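Local coordinates for B-cell lymphoma 3 protein (Homo sapiens, PDB 1K1A) that regulates transcription of NF-kappa-B target genes, inhibiting nuclear translocation of the p50 subunit in the cytoplasm and acting as a transcriptional activator in the nucleus, at residues Val17-Val29 against Leu52-Leu65. Numbering follows the deposited sequence. Where two conformers were deposited one is given.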
loop_
_atom_site.group_PDB
_atom_site.type_symbol
_atom_site.label_atom_id
_atom_site.label_comp_id
_atom_site.label_asym_id
_atom_site.label_seq_id
_atom_site.Cartn_x
_atom_site.Cartn_y
_atom_site.Cartn_z
ATOM N N VAL A 17 -7.248 -23.704 4.245
ATOM C CA VAL A 17 -6.287 -22.608 4.226
ATOM C C VAL A 17 -5.988 -22.097 5.621
ATOM O O VAL A 17 -4.833 -22.009 6.018
ATOM C CB VAL A 17 -6.760 -21.440 3.344
ATOM C CG1 VAL A 17 -5.851 -20.222 3.549
ATOM C CG2 VAL A 17 -6.765 -21.854 1.902
ATOM N N VAL A 18 -7.036 -21.787 6.372
ATOM C CA VAL A 18 -6.895 -21.267 7.723
ATOM C C VAL A 18 -6.204 -22.266 8.671
ATOM O O VAL A 18 -5.457 -21.862 9.574
ATOM C CB VAL A 18 -8.259 -20.830 8.275
ATOM C CG1 VAL A 18 -8.217 -20.628 9.786
ATOM C CG2 VAL A 18 -8.709 -19.561 7.578
ATOM N N GLN A 19 -6.401 -23.559 8.418
ATOM C CA GLN A 19 -5.779 -24.609 9.240
ATOM C C GLN A 19 -4.342 -24.907 8.820
ATOM O O GLN A 19 -3.663 -25.762 9.417
ATOM C CB GLN A 19 -6.624 -25.887 9.215
ATOM C CG GLN A 19 -8.008 -25.705 9.828
ATOM C CD GLN A 19 -8.782 -27.012 9.936
ATOM O OE1 GLN A 19 -8.454 -27.993 9.276
ATOM N NE2 GLN A 19 -9.806 -27.021 10.775
ATOM N N GLY A 20 -3.878 -24.215 7.781
ATOM C CA GLY A 20 -2.509 -24.343 7.319
ATOM C C GLY A 20 -2.171 -25.729 6.813
ATOM O O GLY A 20 -1.064 -26.207 6.981
ATOM N N ASN A 21 -3.127 -26.367 6.167
ATOM C CA ASN A 21 -2.930 -27.711 5.662
ATOM C C ASN A 21 -2.727 -27.690 4.151
ATOM O O ASN A 21 -3.681 -27.869 3.389
ATOM C CB ASN A 21 -4.145 -28.562 6.034
ATOM C CG ASN A 21 -3.922 -30.046 5.809
ATOM O OD1 ASN A 21 -3.094 -30.448 4.999
ATOM N ND2 ASN A 21 -4.692 -30.868 6.512
ATOM N N LEU A 22 -1.476 -27.485 3.725
ATOM C CA LEU A 22 -1.137 -27.386 2.302
ATOM C C LEU A 22 -1.561 -28.610 1.473
ATOM O O LEU A 22 -2.121 -28.458 0.394
ATOM C CB LEU A 22 0.359 -27.077 2.113
ATOM C CG LEU A 22 0.885 -26.805 0.697
ATOM C CD1 LEU A 22 0.307 -25.541 0.126
ATOM C CD2 LEU A 22 2.403 -26.719 0.700
ATOM N N PRO A 23 -1.281 -29.819 1.963
ATOM C CA PRO A 23 -1.703 -31.036 1.257
ATOM C C PRO A 23 -3.213 -31.070 0.991
ATOM O O PRO A 23 -3.619 -31.453 -0.111
ATOM C CB PRO A 23 -1.300 -32.162 2.224
ATOM C CG PRO A 23 -0.178 -31.593 3.013
ATOM C CD PRO A 23 -0.505 -30.121 3.175
ATOM N N ALA A 24 -4.027 -30.678 1.971
ATOM C CA ALA A 24 -5.481 -30.657 1.782
ATOM C C ALA A 24 -5.876 -29.616 0.735
ATOM O O ALA A 24 -6.773 -29.850 -0.090
ATOM C CB ALA A 24 -6.207 -30.403 3.102
ATOM N N VAL A 25 -5.189 -28.480 0.756
ATOM C CA VAL A 25 -5.447 -27.421 -0.216
ATOM C C VAL A 25 -5.206 -27.939 -1.623
ATOM O O VAL A 25 -6.037 -27.754 -2.515
ATOM C CB VAL A 25 -4.550 -26.204 0.037
ATOM C CG1 VAL A 25 -4.628 -25.213 -1.137
ATOM C CG2 VAL A 25 -4.949 -25.535 1.343
ATOM N N HIS A 26 -4.068 -28.596 -1.815
ATOM C CA HIS A 26 -3.723 -29.161 -3.108
ATOM C C HIS A 26 -4.807 -30.138 -3.571
ATOM O O HIS A 26 -5.292 -30.063 -4.703
ATOM C CB HIS A 26 -2.372 -29.870 -3.021
ATOM C CG HIS A 26 -1.690 -30.044 -4.342
ATOM N ND1 HIS A 26 -0.787 -29.128 -4.838
ATOM C CD2 HIS A 26 -1.757 -31.041 -5.257
ATOM C CE1 HIS A 26 -0.340 -29.544 -6.010
ATOM N NE2 HIS A 26 -0.910 -30.704 -6.286
ATOM N N ARG A 27 -5.185 -31.056 -2.691
ATOM C CA ARG A 27 -6.212 -32.039 -3.024
ATOM C C ARG A 27 -7.514 -31.360 -3.458
ATOM O O ARG A 27 -8.104 -31.714 -4.490
ATOM C CB ARG A 27 -6.460 -32.964 -1.832
ATOM C CG ARG A 27 -7.812 -33.673 -1.843
ATOM C CD ARG A 27 -7.944 -34.770 -0.772
ATOM N NE ARG A 27 -8.596 -34.346 0.476
ATOM C CZ ARG A 27 -8.537 -33.124 1.013
ATOM N NH1 ARG A 27 -9.168 -32.878 2.154
ATOM N NH2 ARG A 27 -7.859 -32.151 0.422
ATOM N N LEU A 28 -7.940 -30.372 -2.680
ATOM C CA LEU A 28 -9.164 -29.627 -2.959
ATOM C C LEU A 28 -9.087 -28.793 -4.247
ATOM O O LEU A 28 -10.081 -28.649 -4.968
ATOM C CB LEU A 28 -9.507 -28.723 -1.777
ATOM C CG LEU A 28 -10.087 -29.430 -0.558
ATOM C CD1 LEU A 28 -10.166 -28.470 0.617
ATOM C CD2 LEU A 28 -11.461 -29.985 -0.885
ATOM N N VAL A 29 -7.920 -28.224 -4.518
ATOM C CA VAL A 29 -7.732 -27.464 -5.750
ATOM C C VAL A 29 -7.903 -28.382 -6.972
ATOM O O VAL A 29 -8.580 -28.023 -7.940
ATOM C CB VAL A 29 -6.377 -26.740 -5.775
ATOM C CG1 VAL A 29 -6.011 -26.323 -7.203
ATOM C CG2 VAL A 29 -6.418 -25.520 -4.833
ATOM N N LEU A 52 -7.646 -15.383 2.401
ATOM C CA LEU A 52 -7.352 -16.064 3.658
ATOM C C LEU A 52 -5.899 -16.523 3.762
ATOM O O LEU A 52 -5.306 -16.505 4.847
ATOM C CB LEU A 52 -8.311 -17.235 3.873
ATOM C CG LEU A 52 -9.712 -16.797 4.308
ATOM C CD1 LEU A 52 -10.647 -18.008 4.485
ATOM C CD2 LEU A 52 -9.626 -15.979 5.586
ATOM N N ALA A 53 -5.327 -16.927 2.636
ATOM C CA ALA A 53 -3.934 -17.352 2.610
ATOM C C ALA A 53 -3.011 -16.195 2.967
ATOM O O ALA A 53 -2.009 -16.390 3.648
ATOM C CB ALA A 53 -3.574 -17.918 1.259
ATOM N N VAL A 54 -3.350 -14.995 2.504
ATOM C CA VAL A 54 -2.551 -13.811 2.803
ATOM C C VAL A 54 -2.759 -13.388 4.256
ATOM O O VAL A 54 -1.802 -13.068 4.974
ATOM C CB VAL A 54 -2.927 -12.641 1.891
ATOM C CG1 VAL A 54 -2.217 -11.366 2.338
ATOM C CG2 VAL A 54 -2.607 -12.975 0.446
ATOM N N ILE A 55 -4.010 -13.410 4.692
ATOM C CA ILE A 55 -4.351 -13.043 6.060
ATOM C C ILE A 55 -3.708 -14.000 7.079
ATOM O O ILE A 55 -3.319 -13.584 8.164
ATOM C CB ILE A 55 -5.888 -13.015 6.231
ATOM C CG1 ILE A 55 -6.481 -11.745 5.611
ATOM C CG2 ILE A 55 -6.270 -13.139 7.702
ATOM C CD1 ILE A 55 -7.940 -11.892 5.193
ATOM N N THR A 56 -3.597 -15.275 6.721
ATOM C CA THR A 56 -3.004 -16.280 7.613
ATOM C C THR A 56 -1.471 -16.252 7.533
ATOM O O THR A 56 -0.791 -16.849 8.360
ATOM C CB THR A 56 -3.503 -17.713 7.259
ATOM O OG1 THR A 56 -4.934 -17.758 7.249
ATOM C CG2 THR A 56 -3.147 -18.702 8.372
ATOM N N THR A 57 -0.950 -15.531 6.541
ATOM C CA THR A 57 0.487 -15.488 6.222
ATOM C C THR A 57 1.060 -16.846 5.798
ATOM O O THR A 57 1.965 -17.379 6.427
ATOM C CB THR A 57 1.333 -14.848 7.352
ATOM O OG1 THR A 57 1.347 -15.699 8.511
ATOM C CG2 THR A 57 0.681 -13.569 7.840
ATOM N N LEU A 58 0.530 -17.384 4.710
ATOM C CA LEU A 58 0.975 -18.665 4.172
ATOM C C LEU A 58 1.450 -18.494 2.735
ATOM O O LEU A 58 0.709 -18.787 1.791
ATOM C CB LEU A 58 -0.180 -19.661 4.210
ATOM C CG LEU A 58 -0.705 -20.029 5.595
ATOM C CD1 LEU A 58 -2.048 -20.757 5.484
ATOM C CD2 LEU A 58 0.324 -20.885 6.335
ATOM N N PRO A 59 2.684 -18.031 2.560
ATOM C CA PRO A 59 3.225 -17.771 1.220
ATOM C C PRO A 59 3.153 -18.985 0.277
ATOM O O PRO A 59 2.835 -18.823 -0.906
ATOM C CB PRO A 59 4.675 -17.365 1.501
ATOM C CG PRO A 59 4.951 -17.894 2.884
ATOM C CD PRO A 59 3.664 -17.731 3.621
ATOM N N SER A 60 3.400 -20.191 0.787
ATOM C CA SER A 60 3.330 -21.377 -0.069
ATOM C C SER A 60 1.921 -21.633 -0.606
ATOM O O SER A 60 1.756 -22.115 -1.725
ATOM C CB SER A 60 3.810 -22.619 0.671
ATOM O OG SER A 60 5.200 -22.554 0.914
ATOM N N VAL A 61 0.912 -21.334 0.207
ATOM C CA VAL A 61 -0.472 -21.498 -0.213
ATOM C C VAL A 61 -0.844 -20.428 -1.241
ATOM O O VAL A 61 -1.546 -20.704 -2.226
ATOM C CB VAL A 61 -1.421 -21.474 0.989
ATOM C CG1 VAL A 61 -2.858 -21.733 0.553
ATOM C CG2 VAL A 61 -0.975 -22.509 2.025
ATOM N N VAL A 62 -0.359 -19.212 -1.013
ATOM C CA VAL A 62 -0.587 -18.120 -1.947
ATOM C C VAL A 62 -0.093 -18.526 -3.340
ATOM O O VAL A 62 -0.793 -18.360 -4.337
ATOM C CB VAL A 62 0.156 -16.846 -1.507
ATOM C CG1 VAL A 62 0.156 -15.802 -2.634
ATOM C CG2 VAL A 62 -0.454 -16.265 -0.217
ATOM N N ARG A 63 1.122 -19.057 -3.395
ATOM C CA ARG A 63 1.734 -19.500 -4.648
ATOM C C ARG A 63 0.917 -20.581 -5.364
ATOM O O ARG A 63 0.720 -20.525 -6.580
ATOM C CB ARG A 63 3.148 -20.045 -4.387
ATOM C CG ARG A 63 4.208 -18.981 -4.062
ATOM C CD ARG A 63 5.652 -19.513 -4.045
ATOM N NE ARG A 63 6.594 -18.517 -3.517
ATOM C CZ ARG A 63 7.251 -17.638 -4.267
ATOM N NH1 ARG A 63 7.073 -17.627 -5.580
ATOM N NH2 ARG A 63 8.081 -16.762 -3.707
ATOM N N LEU A 64 0.482 -21.583 -4.609
ATOM C CA LEU A 64 -0.317 -22.679 -5.161
ATOM C C LEU A 64 -1.614 -22.150 -5.761
ATOM O O LEU A 64 -1.964 -22.475 -6.897
ATOM C CB LEU A 64 -0.634 -23.720 -4.080
ATOM C CG LEU A 64 -1.494 -24.932 -4.475
ATOM C CD1 LEU A 64 -1.509 -25.966 -3.357
ATOM C CD2 LEU A 64 -2.918 -24.521 -4.836
ATOM N N LEU A 65 -2.319 -21.330 -4.991
ATOM C CA LEU A 65 -3.608 -20.803 -5.415
ATOM C C LEU A 65 -3.497 -19.903 -6.639
ATOM O O LEU A 65 -4.280 -20.025 -7.574
ATOM C CB LEU A 65 -4.305 -20.053 -4.266
ATOM C CG LEU A 65 -4.841 -20.912 -3.108
ATOM C CD1 LEU A 65 -5.413 -20.018 -2.019
ATOM C CD2 LEU A 65 -5.895 -21.894 -3.592
#
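L52, whose side chain touches V17 and V18, offers its carbonyl O to both T56 N (2.8 Å) and T56 OG1 (2.7 Å), which reach it from opposite faces of its carbonyl plane. OG1 lies beside the T56 backbone N (chi1 -54°), within range of L52 O, and the same atom lies against V18 CA and CG2. A valine in place of T56 would probably cost L52 O the hydroxyl, one of the two donors described here. V17 packs CG1 over the backbone of A53, 3.5 Å from A53 N, and turns CG2 to V61 CG1. L58 CD1 lies against V17 O and G20 CA, the glycine of a Schellman turn whose positive phi suits it. Farther along, L64 is a knob in the hole formed by L22, V25, H26 and V29: its CD1 meets the H26 ring at the ND1 edge (3.6 Å), while its CD2 abuts V29 CG2 (3.6 Å). L22 CD1 touches V61 CG2 at 3.8 Å. The contact stacks the first two ankyrin repeats: the axes of helices 22-29 and 59-65 run nearly parallel (10°) and come within 10.6 Å, and V62 and R63 continue the stack onto helix 92-101.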